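Local coordinates for C2 toxin component I (Clostridium botulinum, PDB 2J3Z), which probably transfers ADP-ribose from NAD to actin, as the enzymatic half of the two-component C2 toxin, at residues R366-E371 with D422-Q427; N138-K143 with S216-F221; I3-I8 with L94-I99. The protein carries 1 engineered substitution. All blocks are in the same frame, centred on the assembly; numbering follows the deposited sequence.

Contact 1 of 3, residues R366-E371 with D422-Q427; sequences RLRLSE and DAEGIQ
R366 and D422 sit as neighbours on two adjacent parallel strands, 363-369 and 414-426, in the mixed sheet of the C-terminal ADP-ribosyltransferase domain. Three rungs are paired, R366 with D422, L367 with A423 and R368 with E424; the second puts its side chains on the sheet face opposite to the other two.

On the face of the charged pairs, R366 and D422 run side by side and point the same way. CG of R366 lies anti to its own N (chi1 176°) and the chain stays extended to NE, so that it runs alongside OD1 of D422 and NH1 bonds to that oxygen at 2.8 Å. OD1 lies close to the guanidinium plane, but NH1 meets it on the syn side from 32° out of the carboxylate plane, and the two flat groups stand 77° apart. D220 takes up NE of the same arginine, and R402 pairs with the other oxygen of D422.

R368 and E424 also run alongside each other, but the arginine bends at chi3. Its NH2 is 3.4 Å from E424 OE2, a long salt bridge, and equally close to CG. Both ends have a stronger partner in Q139, whose OE1 receives NH2 while its NE2 donates to OE2.

On the far face, L367 CD1 rests on A423 CB at 4.0 Å. Between the backbones, A423 N donates to R366 O, A423 O receives R368 N, and R368 O receives G425 N. Water 1 joins side chain to backbone, donating to R366 O at 2.7 Å and to D422 OD1 at 2.9 Å.

Contact 2 of 3, residues N138-K143 with S216-F221; sequences NQEYTK and SQELDF
T142 and E218 make the one direct hydrogen bond between these segments: OG1 of T142 donates to OE2 of E218 over 2.7 Å. The hydroxyl arrives on the anti side of the carboxylate oxygen, 16° out of its plane. It gets there because OG1 lies beside the threonine's own N (chi1 -66°), turned to the loop that carries the glutamate. That loop follows strand 206-216, and T142 belongs to the short strand 141-142 at the rim of the mixed sheet in the N-terminal ADP-ribosyltransferase domain.

Two waters fill out the polar link. Water 3 gives one hydrogen to E140 O and the other to E218 OE2, at 2.8 Å, and accepts from T142 N. Water 4 donates to T142 OG1 and accepts from E218 N at 2.9 Å, so the threonine hydroxyl donates to the glutamate and accepts from the water.

Packing comes from E140, whose extended side chain lies alongside that of E218 and points the other way. Its OE2 lies 3.3 Å from E218 CG and 3.7 Å from S216 CB, and the same oxygen is hydrogen-bonded to S192 on strand 192-203.

Charge is the remaining element. The carboxylates of E140 and E218 are turned 31° from each other, with their OE1 atoms 4.5 Å apart. E218 is offset by arginines of the C-terminal domain: R366 pairs with OE2 and R368 with OE1. With a hydroxyl, a water and a guanidinium all directed at OE2, the E218 carboxylate is held firmly at the junction of the two domains, and it is probably kept ionised despite the nearby acid.

Contact 3 of 3, residues I3-I8 with L94-I99; sequences IIKEPI and LDRDAI
R96 lies against the N-terminal tail from K5 to I8, and nearly every atom of its side chain has a neighbour there. CB faces K5 CB at 3.9 Å. CG sits between backbone N and carbonyl carbon (chi1 52°), and from this position it packs on CG1 and CD1 of I8. CD lies 3.6 Å from I8 CG1 and is also near E6 O, with the arginine and isoleucine side chains crossing at about a right angle.

I8 itself is fixed by backbone bonds to both sides of A98: its N donates to D97 O at 2.7 Å, and its O receives I99 N in an almost straight bond. This single bridge lays the tail along the start of strand 98-102, in the mixed sheet of the N-terminal ADP-ribosyltransferase domain. Around it, I8 CD1 touches L94 CD2 at 3.7 Å, and P7 lies alongside D97, whose carboxylate is paired with R167.

Farther out, the arginine bends at chi3 so that its guanidinium lies flat under K5, whose CB stands 3.7 Å above the plane, over its centre. NE and CZ thus have aliphatic lysine carbon across one face. R96 NH2 comes up to E6 O within the carbonyl plane, 3.2 Å away, though the oxygen lies 25° out of the guanidinium plane and the bond is bent (145° at the hydrogen). NH1 ends at water 7 in a weak bond; that water also accepts from K5 NZ.

Overall arrangement
Contacts 1 and 2 form one continuous interface: their centres are 12 Å apart, and they touch where R366 NE meets D220 OD2 at 2.8 Å and where R368 NH2 meets Q139 OE1, also at 2.8 Å. One lies in the C-terminal ADP-ribosyltransferase domain and the other in the N-terminal one, so the two arginines tie the halves of the chain together. Contact 3 stands apart, its centre 23 Å from that of contact 2 and 34 Å from that of contact 1. Contacts 2 and 3 reach the same sheet, contact 3 through strand 98-102 and contact 2 through strand 141-142 and the end of 206-216. In related binary toxins the C-terminal domain carries the catalytic site, so contact 1 probably belongs to the catalytic half.

Contact 1 of 3, residues R366-E371 with D422-Q427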
ATOM      1  N   ARG A 366      -3.868   6.615   0.156  1.00 22.16           N
ATOM      2  CA  ARG A 366      -2.800   6.099   0.988  1.00 22.47           C
ATOM      3  C   ARG A 366      -1.636   7.060   0.752  1.00 23.19           C
ATOM      4  O   ARG A 366      -0.954   7.019  -0.293  1.00 23.09           O
ATOM      5  CB  ARG A 366      -2.471   4.654   0.621  1.00 21.87           C
ATOM      6  CG  ARG A 366      -1.304   4.041   1.360  1.00 23.04           C
ATOM      7  CD  ARG A 366      -1.194   2.504   1.085  1.00 23.26           C
ATOM      8  NE  ARG A 366      -0.036   1.933   1.754  1.00 23.42           N
ATOM      9  CZ  ARG A 366       1.179   1.803   1.206  1.00 26.09           C
ATOM     10  NH1 ARG A 366       1.394   2.192  -0.051  1.00 26.00           N
ATOM     11  NH2 ARG A 366       2.192   1.278   1.914  1.00 24.00           N
ATOM     12  N   LEU A 367      -1.432   7.917   1.760  1.00 23.54           N
ATOM     13  CA  LEU A 367      -0.638   9.135   1.640  1.00 24.73           C
ATOM     14  C   LEU A 367       0.702   8.983   2.279  1.00 24.84           C
ATOM     15  O   LEU A 367       0.796   8.676   3.454  1.00 24.90           O
ATOM     16  CB  LEU A 367      -1.359  10.292   2.338  1.00 24.71           C
ATOM     17  CG  LEU A 367      -2.345  11.240   1.640  1.00 26.71           C
ATOM     18  CD1 LEU A 367      -2.749  10.905   0.188  1.00 28.25           C
ATOM     19  CD2 LEU A 367      -3.552  11.402   2.514  1.00 27.18           C
ATOM     20  N   ARG A 368       1.738   9.219   1.490  1.00 25.39           N
ATOM     21  CA  ARG A 368       3.080   9.239   2.000  1.00 26.38           C
ATOM     22  C   ARG A 368       3.324  10.647   2.496  1.00 27.04           C
ATOM     23  O   ARG A 368       3.428  11.593   1.698  1.00 26.87           O
ATOM     24  CB  ARG A 368       4.112   8.865   0.919  1.00 26.70           C
ATOM     25  CG  ARG A 368       5.527   8.688   1.502  1.00 28.69           C
ATOM     26  CD  ARG A 368       6.626   8.309   0.495  1.00 29.56           C
ATOM     27  NE  ARG A 368       6.293   7.089  -0.241  1.00 32.96           N
ATOM     28  CZ  ARG A 368       6.335   6.968  -1.576  1.00 35.18           C
ATOM     29  NH1 ARG A 368       6.011   5.810  -2.168  1.00 33.76           N
ATOM     30  NH2 ARG A 368       6.715   7.996  -2.329  1.00 36.12           N
ATOM     31  N   LEU A 369       3.410  10.785   3.815  1.00 27.50           N
ATOM     32  CA  LEU A 369       3.770  12.068   4.379  1.00 28.31           C
ATOM     33  C   LEU A 369       5.261  12.058   4.606  1.00 29.41           C
ATOM     34  O   LEU A 369       5.753  11.200   5.326  1.00 29.86           O
ATOM     35  CB  LEU A 369       3.021  12.299   5.691  1.00 27.87           C
ATOM     36  CG  LEU A 369       1.529  11.990   5.656  1.00 27.71           C
ATOM     37  CD1 LEU A 369       0.920  12.026   7.081  1.00 25.99           C
ATOM     38  CD2 LEU A 369       0.731  12.846   4.621  1.00 25.31           C
ATOM     39  N   SER A 370       5.970  13.007   3.981  1.00 30.43           N
ATOM     40  CA  SER A 370       7.418  13.167   4.131  1.00 31.33           C
ATOM     41  C   SER A 370       7.731  13.737   5.489  1.00 31.32           C
ATOM     42  O   SER A 370       6.942  14.496   6.018  1.00 30.57           O
ATOM     43  CB  SER A 370       7.976  14.185   3.116  1.00 32.71           C
ATOM     44  OG  SER A 370       7.806  13.759   1.788  1.00 33.18           O
ATOM     45  N   GLU A 371       8.893  13.375   6.030  1.00 32.35           N
ATOM     46  CA  GLU A 371       9.479  14.082   7.153  1.00 33.62           C
ATOM     47  C   GLU A 371       9.550  15.553   6.812  1.00 33.91           C
ATOM     48  O   GLU A 371      10.006  15.920   5.731  1.00 34.28           O
ATOM     49  CB  GLU A 371      10.904  13.622   7.442  1.00 34.98           C
ATOM     50  CG  GLU A 371      11.538  14.472   8.520  1.00 37.59           C
ATOM     51  CD  GLU A 371      12.899  13.995   8.963  1.00 43.06           C
ATOM     52  OE1 GLU A 371      13.462  14.675   9.859  1.00 47.13           O
ATOM     53  OE2 GLU A 371      13.409  12.965   8.443  1.00 43.47           O
ATOM     54  N   ASP A 422      -2.570   5.321  -4.002  1.00 24.35           N
ATOM     55  CA  ASP A 422      -1.265   5.715  -3.527  1.00 24.55           C
ATOM     56  C   ASP A 422      -0.870   7.099  -4.014  1.00 25.20           C
ATOM     57  O   ASP A 422      -0.754   7.333  -5.225  1.00 26.04           O
ATOM     58  CB  ASP A 422      -0.217   4.692  -3.966  1.00 25.12           C
ATOM     59  CG  ASP A 422      -0.198   3.480  -3.064  1.00 25.70           C
ATOM     60  OD1 ASP A 422      -0.155   3.690  -1.833  1.00 26.80           O
ATOM     61  OD2 ASP A 422      -0.219   2.336  -3.572  1.00 25.30           O
ATOM     62  N   ALA A 423      -0.652   8.008  -3.058  1.00 24.94           N
ATOM     63  CA  ALA A 423      -0.187   9.345  -3.375  1.00 25.74           C
ATOM     64  C   ALA A 423       0.809   9.824  -2.332  1.00 25.96           C
ATOM     65  O   ALA A 423       0.786   9.378  -1.166  1.00 25.14           O
ATOM     66  CB  ALA A 423      -1.384  10.357  -3.491  1.00 25.44           C
ATOM     67  N   GLU A 424       1.672  10.717  -2.804  1.00 26.41           N
ATOM     68  CA  GLU A 424       2.557  11.524  -1.992  1.00 27.78           C
ATOM     69  C   GLU A 424       1.939  12.870  -1.632  1.00 27.69           C
ATOM     70  O   GLU A 424       1.477  13.603  -2.516  1.00 27.63           O
ATOM     71  CB  GLU A 424       3.803  11.840  -2.788  1.00 28.78           C
ATOM     72  CG  GLU A 424       4.681  10.644  -3.068  1.00 31.15           C
ATOM     73  CD  GLU A 424       5.963  11.069  -3.747  1.00 35.14           C
ATOM     74  OE1 GLU A 424       6.610  12.062  -3.316  1.00 36.36           O
ATOM     75  OE2 GLU A 424       6.307  10.403  -4.728  1.00 38.17           O
ATOM     76  N   GLY A 425       1.946  13.191  -0.338  1.00 27.79           N
ATOM     77  CA  GLY A 425       1.573  14.513   0.133  1.00 28.20           C
ATOM     78  C   GLY A 425       2.666  15.472  -0.269  1.00 30.24           C
ATOM     79  O   GLY A 425       3.815  15.254   0.089  1.00 30.69           O
ATOM     80  N   ILE A 426       2.307  16.512  -1.026  1.00 31.63           N
ATOM     81  CA  ILE A 426       3.256  17.539  -1.531  1.00 34.12           C
ATOM     82  C   ILE A 426       2.772  18.921  -1.086  1.00 35.90           C
ATOM     83  O   ILE A 426       1.577  19.234  -1.221  1.00 35.42           O
ATOM     84  CB  ILE A 426       3.362  17.552  -3.080  1.00 34.22           C
ATOM     85  CG1 ILE A 426       3.702  16.159  -3.635  1.00 35.03           C
ATOM     86  CG2 ILE A 426       4.419  18.534  -3.526  1.00 35.97           C
ATOM     87  CD1 ILE A 426       4.042  16.133  -5.139  1.00 35.53           C
ATOM     88  N   GLN A 427       3.680  19.740  -0.556  1.00 38.58           N
ATOM     89  CA  GLN A 427       3.316  21.084  -0.088  1.00 40.99           C
ATOM     90  C   GLN A 427       4.172  22.181  -0.741  1.00 44.32           C
ATOM     91  O   GLN A 427       5.285  22.481  -0.310  1.00 45.17           O
ATOM     92  CB  GLN A 427       3.329  21.164   1.456  1.00 40.64           C
ATOM     93  CG  GLN A 427       2.386  20.138   2.178  1.00 39.04           C
ATOM     94  CD  GLN A 427       2.659  19.985   3.688  1.00 38.64           C
ATOM     95  OE1 GLN A 427       3.754  20.259   4.157  1.00 39.86           O
ATOM     96  NE2 GLN A 427       1.651  19.550   4.440  1.00 36.19           N
TER
HETATM   97  O   HOH W   1       1.455   5.862  -0.781  1.00 17.51           O
HETATM   98  O   HOH W   2       4.527  15.175   2.614  1.00 24.53           O

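Contact 2 of 3, residues N138-K143 with S216-F221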
ATOM      1  N   ASN A 138      13.312   5.272  -8.075  1.00 26.72           N
ATOM      2  CA  ASN A 138      13.441   5.895  -6.751  1.00 26.97           C
ATOM      3  C   ASN A 138      12.096   6.044  -6.079  1.00 26.73           C
ATOM      4  O   ASN A 138      11.986   6.657  -5.028  1.00 27.77           O
ATOM      5  CB  ASN A 138      14.206   7.236  -6.830  1.00 27.54           C
ATOM      6  CG  ASN A 138      15.652   7.042  -7.221  1.00 28.05           C
ATOM      7  OD1 ASN A 138      16.199   5.947  -7.047  1.00 27.28           O
ATOM      8  ND2 ASN A 138      16.286   8.092  -7.753  1.00 28.05           N
ATOM      9  N   GLN A 139      11.071   5.490  -6.704  1.00 26.22           N
ATOM     10  CA  GLN A 139       9.744   5.420  -6.127  1.00 25.79           C
ATOM     11  C   GLN A 139       9.645   4.148  -5.284  1.00 24.99           C
ATOM     12  O   GLN A 139      10.271   3.170  -5.579  1.00 25.47           O
ATOM     13  CB  GLN A 139       8.680   5.432  -7.245  1.00 25.68           C
ATOM     14  CG  GLN A 139       7.221   5.493  -6.780  1.00 25.50           C
ATOM     15  CD  GLN A 139       6.926   6.674  -5.880  1.00 27.81           C
ATOM     16  OE1 GLN A 139       7.126   6.588  -4.670  1.00 28.37           O
ATOM     17  NE2 GLN A 139       6.449   7.780  -6.463  1.00 25.04           N
ATOM     18  N   GLU A 140       8.847   4.166  -4.233  1.00 24.62           N
ATOM     19  CA  GLU A 140       8.710   3.016  -3.370  1.00 23.69           C
ATOM     20  C   GLU A 140       7.321   2.454  -3.572  1.00 23.08           C
ATOM     21  O   GLU A 140       6.347   3.192  -3.454  1.00 23.24           O
ATOM     22  CB  GLU A 140       8.920   3.424  -1.904  1.00 23.38           C
ATOM     23  CG  GLU A 140       8.946   2.250  -0.911  1.00 23.70           C
ATOM     24  CD  GLU A 140       9.585   2.593   0.435  1.00 23.51           C
ATOM     25  OE1 GLU A 140      10.076   3.726   0.621  1.00 24.28           O
ATOM     26  OE2 GLU A 140       9.593   1.710   1.312  1.00 24.28           O
ATOM     27  N   TYR A 141       7.256   1.164  -3.904  1.00 22.25           N
ATOM     28  CA  TYR A 141       6.008   0.443  -4.113  1.00 22.65           C
ATOM     29  C   TYR A 141       5.836  -0.713  -3.113  1.00 22.50           C
ATOM     30  O   TYR A 141       6.652  -1.638  -3.075  1.00 22.63           O
ATOM     31  CB  TYR A 141       5.927  -0.119  -5.538  1.00 22.66           C
ATOM     32  CG  TYR A 141       5.982   0.948  -6.591  1.00 23.67           C
ATOM     33  CD1 TYR A 141       4.829   1.655  -6.960  1.00 22.35           C
ATOM     34  CD2 TYR A 141       7.198   1.279  -7.192  1.00 22.74           C
ATOM     35  CE1 TYR A 141       4.890   2.648  -7.922  1.00 23.01           C
ATOM     36  CE2 TYR A 141       7.265   2.254  -8.155  1.00 23.19           C
ATOM     37  CZ  TYR A 141       6.106   2.942  -8.514  1.00 23.92           C
ATOM     38  OH  TYR A 141       6.187   3.939  -9.461  1.00 25.94           O
ATOM     39  N   THR A 142       4.776  -0.647  -2.331  1.00 22.41           N
ATOM     40  CA  THR A 142       4.461  -1.675  -1.349  1.00 23.04           C
ATOM     41  C   THR A 142       3.683  -2.851  -1.944  1.00 23.08           C
ATOM     42  O   THR A 142       2.695  -2.689  -2.657  1.00 22.93           O
ATOM     43  CB  THR A 142       3.715  -1.058  -0.118  1.00 23.44           C
ATOM     44  OG1 THR A 142       4.608  -0.174   0.579  1.00 23.20           O
ATOM     45  CG2 THR A 142       3.223  -2.144   0.862  1.00 22.25           C
ATOM     46  N   LYS A 143       4.161  -4.050  -1.663  1.00 23.80           N
ATOM     47  CA  LYS A 143       3.374  -5.244  -1.958  1.00 24.32           C
ATOM     48  C   LYS A 143       2.464  -5.582  -0.779  1.00 23.89           C
ATOM     49  O   LYS A 143       2.906  -6.122   0.234  1.00 24.68           O
ATOM     50  CB  LYS A 143       4.260  -6.431  -2.368  1.00 24.54           C
ATOM     51  CG  LYS A 143       3.435  -7.500  -3.045  1.00 24.63           C
ATOM     52  CD  LYS A 143       4.168  -8.255  -4.108  1.00 26.04           C
ATOM     53  CE  LYS A 143       3.293  -9.423  -4.611  1.00 27.54           C
ATOM     54  NZ  LYS A 143       2.354  -9.111  -5.718  1.00 26.76           N
ATOM     55  N   SER A 216      12.488  -2.848   0.982  1.00 24.53           N
ATOM     56  CA  SER A 216      12.391  -1.999   2.140  1.00 25.42           C
ATOM     57  C   SER A 216      11.061  -2.262   2.812  1.00 25.35           C
ATOM     58  O   SER A 216      10.462  -3.295   2.575  1.00 25.17           O
ATOM     59  CB  SER A 216      12.523  -0.520   1.762  1.00 25.36           C
ATOM     60  OG  SER A 216      12.871   0.217   2.935  1.00 27.15           O
ATOM     61  N   GLN A 217      10.618  -1.308   3.625  1.00 25.93           N
ATOM     62  CA  GLN A 217       9.326  -1.371   4.266  1.00 27.13           C
ATOM     63  C   GLN A 217       8.875   0.041   4.651  1.00 26.82           C
ATOM     64  O   GLN A 217       9.638   0.800   5.240  1.00 27.28           O
ATOM     65  CB  GLN A 217       9.410  -2.283   5.507  1.00 27.48           C
ATOM     66  CG  GLN A 217       8.117  -2.381   6.252  1.00 31.28           C
ATOM     67  CD  GLN A 217       7.694  -3.809   6.565  1.00 35.52           C
ATOM     68  OE1 GLN A 217       6.484  -4.106   6.619  1.00 38.74           O
ATOM     69  NE2 GLN A 217       8.676  -4.706   6.781  1.00 36.22           N
ATOM     70  N   GLU A 218       7.636   0.394   4.331  1.00 26.43           N
ATOM     71  CA  GLU A 218       7.096   1.682   4.768  1.00 26.04           C
ATOM     72  C   GLU A 218       6.492   1.542   6.160  1.00 25.33           C
ATOM     73  O   GLU A 218       5.967   0.486   6.510  1.00 24.04           O
ATOM     74  CB  GLU A 218       6.022   2.158   3.786  1.00 26.49           C
ATOM     75  CG  GLU A 218       6.610   2.525   2.433  1.00 29.12           C
ATOM     76  CD  GLU A 218       5.614   3.184   1.491  1.00 31.91           C
ATOM     77  OE1 GLU A 218       5.710   4.410   1.251  1.00 31.42           O
ATOM     78  OE2 GLU A 218       4.741   2.460   0.980  1.00 34.32           O
ATOM     79  N   LEU A 219       6.576   2.619   6.935  1.00 24.98           N
ATOM     80  CA  LEU A 219       5.854   2.756   8.177  1.00 24.82           C
ATOM     81  C   LEU A 219       4.361   2.958   7.891  1.00 24.94           C
ATOM     82  O   LEU A 219       3.907   4.071   7.594  1.00 25.16           O
ATOM     83  CB  LEU A 219       6.436   3.889   9.010  1.00 25.74           C
ATOM     84  CG  LEU A 219       5.861   4.095  10.410  1.00 27.26           C
ATOM     85  CD1 LEU A 219       6.038   2.835  11.251  1.00 26.95           C
ATOM     86  CD2 LEU A 219       6.513   5.297  11.066  1.00 26.72           C
ATOM     87  N   ASP A 220       3.610   1.861   7.999  1.00 23.65           N
ATOM     88  CA  ASP A 220       2.225   1.825   7.584  1.00 24.00           C
ATOM     89  C   ASP A 220       1.462   0.922   8.542  1.00 23.82           C
ATOM     90  O   ASP A 220       1.835  -0.236   8.747  1.00 23.08           O
ATOM     91  CB  ASP A 220       2.141   1.288   6.140  1.00 23.59           C
ATOM     92  CG  ASP A 220       0.744   1.318   5.546  1.00 24.73           C
ATOM     93  OD1 ASP A 220      -0.282   1.569   6.246  1.00 26.01           O
ATOM     94  OD2 ASP A 220       0.687   1.050   4.328  1.00 26.50           O
ATOM     95  N   PHE A 221       0.386   1.462   9.117  1.00 24.19           N
ATOM     96  CA  PHE A 221      -0.369   0.728  10.130  1.00 24.11           C
ATOM     97  C   PHE A 221      -1.641   0.092   9.591  1.00 23.78           C
ATOM     98  O   PHE A 221      -2.365  -0.552  10.330  1.00 23.81           O
ATOM     99  CB  PHE A 221      -0.645   1.656  11.319  1.00 25.24           C
ATOM    100  CG  PHE A 221       0.611   2.203  11.938  1.00 26.54           C
ATOM    101  CD1 PHE A 221       0.941   3.554  11.799  1.00 25.36           C
ATOM    102  CD2 PHE A 221       1.499   1.347  12.613  1.00 27.17           C
ATOM    103  CE1 PHE A 221       2.107   4.067  12.357  1.00 26.44           C
ATOM    104  CE2 PHE A 221       2.695   1.850  13.157  1.00 27.16           C
ATOM    105  CZ  PHE A 221       2.988   3.223  13.036  1.00 26.02           C
TER
HETATM  106  O   HOH W   3       4.058   2.249  -1.709  1.00 31.55           O
HETATM  107  O   HOH W   4       5.784  -1.392   2.891  1.00 29.70           O

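Contact 3 of 3, residues I3-I8 with L94-I99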
ATOM      1  N   ILE A   3      26.679 -16.187  12.213  1.00 35.09           N
ATOM      2  CA  ILE A   3      27.792 -16.608  11.364  1.00 35.48           C
ATOM      3  C   ILE A   3      27.542 -16.121   9.929  1.00 33.87           C
ATOM      4  O   ILE A   3      26.408 -16.193   9.431  1.00 33.28           O
ATOM      5  CB  ILE A   3      27.973 -18.143  11.453  1.00 36.39           C
ATOM      6  CG1 ILE A   3      28.314 -18.538  12.893  1.00 38.27           C
ATOM      7  CG2 ILE A   3      29.013 -18.660  10.455  1.00 37.70           C
ATOM      8  CD1 ILE A   3      28.573 -20.046  13.113  1.00 39.98           C
ATOM      9  N   ILE A   4      28.577 -15.587   9.284  1.00 33.42           N
ATOM     10  CA  ILE A   4      28.429 -15.037   7.939  1.00 31.59           C
ATOM     11  C   ILE A   4      28.440 -16.174   6.904  1.00 32.02           C
ATOM     12  O   ILE A   4      29.205 -17.123   7.022  1.00 32.52           O
ATOM     13  CB  ILE A   4      29.481 -13.910   7.623  1.00 32.23           C
ATOM     14  CG1 ILE A   4      30.928 -14.429   7.584  1.00 32.88           C
ATOM     15  CG2 ILE A   4      29.355 -12.738   8.625  1.00 31.40           C
ATOM     16  CD1 ILE A   4      31.963 -13.397   7.070  1.00 32.79           C
ATOM     17  N   LYS A   5      27.574 -16.068   5.909  1.00 31.41           N
ATOM     18  CA  LYS A   5      27.380 -17.096   4.892  1.00 32.48           C
ATOM     19  C   LYS A   5      27.152 -16.398   3.592  1.00 31.98           C
ATOM     20  O   LYS A   5      26.510 -15.351   3.575  1.00 30.96           O
ATOM     21  CB  LYS A   5      26.125 -17.934   5.183  1.00 32.24           C
ATOM     22  CG  LYS A   5      26.132 -18.741   6.497  1.00 34.75           C
ATOM     23  CD  LYS A   5      27.154 -19.837   6.426  1.00 39.96           C
ATOM     24  CE  LYS A   5      26.914 -20.921   7.475  1.00 44.60           C
ATOM     25  NZ  LYS A   5      27.806 -22.101   7.148  1.00 47.99           N
ATOM     26  N   GLU A   6      27.637 -16.971   2.491  1.00 33.13           N
ATOM     27  CA  GLU A   6      27.280 -16.423   1.169  1.00 33.14           C
ATOM     28  C   GLU A   6      25.758 -16.492   0.944  1.00 31.90           C
ATOM     29  O   GLU A   6      25.094 -17.416   1.428  1.00 31.59           O
ATOM     30  CB  GLU A   6      28.046 -17.121   0.041  1.00 34.74           C
ATOM     31  CG  GLU A   6      27.318 -18.296  -0.557  1.00 36.84           C
ATOM     32  CD  GLU A   6      28.087 -18.931  -1.667  1.00 39.93           C
ATOM     33  OE1 GLU A   6      28.120 -18.324  -2.759  1.00 40.97           O
ATOM     34  OE2 GLU A   6      28.638 -20.029  -1.440  1.00 40.96           O
ATOM     35  N   PRO A   7      25.188 -15.493   0.246  1.00 31.03           N
ATOM     36  CA  PRO A   7      23.731 -15.492   0.070  1.00 29.99           C
ATOM     37  C   PRO A   7      23.211 -16.725  -0.673  1.00 30.44           C
ATOM     38  O   PRO A   7      23.973 -17.362  -1.434  1.00 31.59           O
ATOM     39  CB  PRO A   7      23.479 -14.232  -0.777  1.00 29.44           C
ATOM     40  CG  PRO A   7      24.693 -13.341  -0.519  1.00 29.47           C
ATOM     41  CD  PRO A   7      25.829 -14.322  -0.385  1.00 30.90           C
ATOM     42  N   ILE A   8      21.943 -17.074  -0.445  1.00 29.39           N
ATOM     43  CA  ILE A   8      21.249 -18.018  -1.336  1.00 29.21           C
ATOM     44  C   ILE A   8      21.171 -17.352  -2.713  1.00 28.81           C
ATOM     45  O   ILE A   8      20.578 -16.283  -2.835  1.00 27.88           O
ATOM     46  CB  ILE A   8      19.805 -18.364  -0.848  1.00 28.46           C
ATOM     47  CG1 ILE A   8      19.841 -19.060   0.508  1.00 28.46           C
ATOM     48  CG2 ILE A   8      19.071 -19.259  -1.873  1.00 27.67           C
ATOM     49  CD1 ILE A   8      18.607 -18.770   1.386  1.00 28.19           C
ATOM     50  N   LEU A  94      15.555 -16.620   7.976  1.00 30.12           N
ATOM     51  CA  LEU A  94      16.754 -16.739   7.164  1.00 30.05           C
ATOM     52  C   LEU A  94      18.063 -16.599   7.949  1.00 31.06           C
ATOM     53  O   LEU A  94      18.187 -15.775   8.850  1.00 30.94           O
ATOM     54  CB  LEU A  94      16.736 -15.723   6.026  1.00 28.98           C
ATOM     55  CG  LEU A  94      15.924 -15.935   4.741  1.00 29.05           C
ATOM     56  CD1 LEU A  94      15.943 -14.629   3.953  1.00 26.78           C
ATOM     57  CD2 LEU A  94      16.454 -17.069   3.854  1.00 28.45           C
ATOM     58  N   ASP A  95      19.019 -17.411   7.517  1.00 31.72           N
ATOM     59  CA  ASP A  95      20.359 -17.623   8.034  1.00 33.36           C
ATOM     60  C   ASP A  95      21.400 -16.794   7.283  1.00 32.36           C
ATOM     61  O   ASP A  95      22.557 -16.725   7.672  1.00 32.57           O
ATOM     62  CB  ASP A  95      20.733 -19.069   7.639  1.00 34.70           C
ATOM     63  CG  ASP A  95      21.201 -19.859   8.769  1.00 38.86           C
ATOM     64  OD1 ASP A  95      20.918 -19.438   9.918  1.00 44.60           O
ATOM     65  OD2 ASP A  95      21.823 -20.911   8.527  1.00 42.71           O
ATOM     66  N   ARG A  96      20.960 -16.225   6.173  1.00 31.08           N
ATOM     67  CA  ARG A  96      21.812 -15.585   5.187  1.00 31.08           C
ATOM     68  C   ARG A  96      20.880 -14.799   4.286  1.00 29.34           C
ATOM     69  O   ARG A  96      19.676 -15.017   4.313  1.00 28.27           O
ATOM     70  CB  ARG A  96      22.567 -16.638   4.370  1.00 31.79           C
ATOM     71  CG  ARG A  96      21.651 -17.711   3.760  1.00 33.34           C
ATOM     72  CD  ARG A  96      22.452 -18.743   3.023  1.00 34.69           C
ATOM     73  NE  ARG A  96      22.837 -19.859   3.860  1.00 37.29           N
ATOM     74  CZ  ARG A  96      23.903 -20.628   3.620  1.00 40.03           C
ATOM     75  NH1 ARG A  96      24.166 -21.639   4.432  1.00 40.03           N
ATOM     76  NH2 ARG A  96      24.718 -20.389   2.584  1.00 38.32           N
ATOM     77  N   ASP A  97      21.444 -13.890   3.494  1.00 28.75           N
ATOM     78  CA  ASP A  97      20.686 -13.182   2.491  1.00 27.77           C
ATOM     79  C   ASP A  97      20.154 -14.150   1.398  1.00 27.94           C
ATOM     80  O   ASP A  97      20.708 -15.240   1.168  1.00 28.16           O
ATOM     81  CB  ASP A  97      21.576 -12.103   1.847  1.00 27.72           C
ATOM     82  CG  ASP A  97      21.940 -10.986   2.815  1.00 28.13           C
ATOM     83  OD1 ASP A  97      21.616 -11.062   4.022  1.00 28.11           O
ATOM     84  OD2 ASP A  97      22.573 -10.008   2.366  1.00 30.12           O
ATOM     85  N   ALA A  98      19.087 -13.742   0.718  1.00 26.96           N
ATOM     86  CA  ALA A  98      18.637 -14.499  -0.446  1.00 27.40           C
ATOM     87  C   ALA A  98      18.508 -13.563  -1.641  1.00 26.72           C
ATOM     88  O   ALA A  98      17.898 -12.498  -1.536  1.00 26.61           O
ATOM     89  CB  ALA A  98      17.313 -15.264  -0.156  1.00 25.94           C
ATOM     90  N   ILE A  99      19.076 -13.967  -2.765  1.00 26.89           N
ATOM     91  CA  ILE A  99      18.954 -13.190  -3.993  1.00 26.86           C
ATOM     92  C   ILE A  99      18.010 -13.870  -4.973  1.00 27.31           C
ATOM     93  O   ILE A  99      18.070 -15.094  -5.150  1.00 27.70           O
ATOM     94  CB  ILE A  99      20.342 -12.921  -4.633  1.00 28.03           C
ATOM     95  CG1 ILE A  99      21.160 -12.001  -3.703  1.00 28.09           C
ATOM     96  CG2 ILE A  99      20.203 -12.325  -6.043  1.00 26.87           C
ATOM     97  CD1 ILE A  99      22.609 -11.880  -4.127  1.00 32.73           C
TER
HETATM   98  O   HOH W   5      24.200 -17.962  10.026  1.00 33.91           O
HETATM   99  O   HOH W   6      24.336 -13.918   3.421  1.00 25.73           O
HETATM  100  O   HOH W   7      26.422 -24.063   5.304  1.00 41.59           O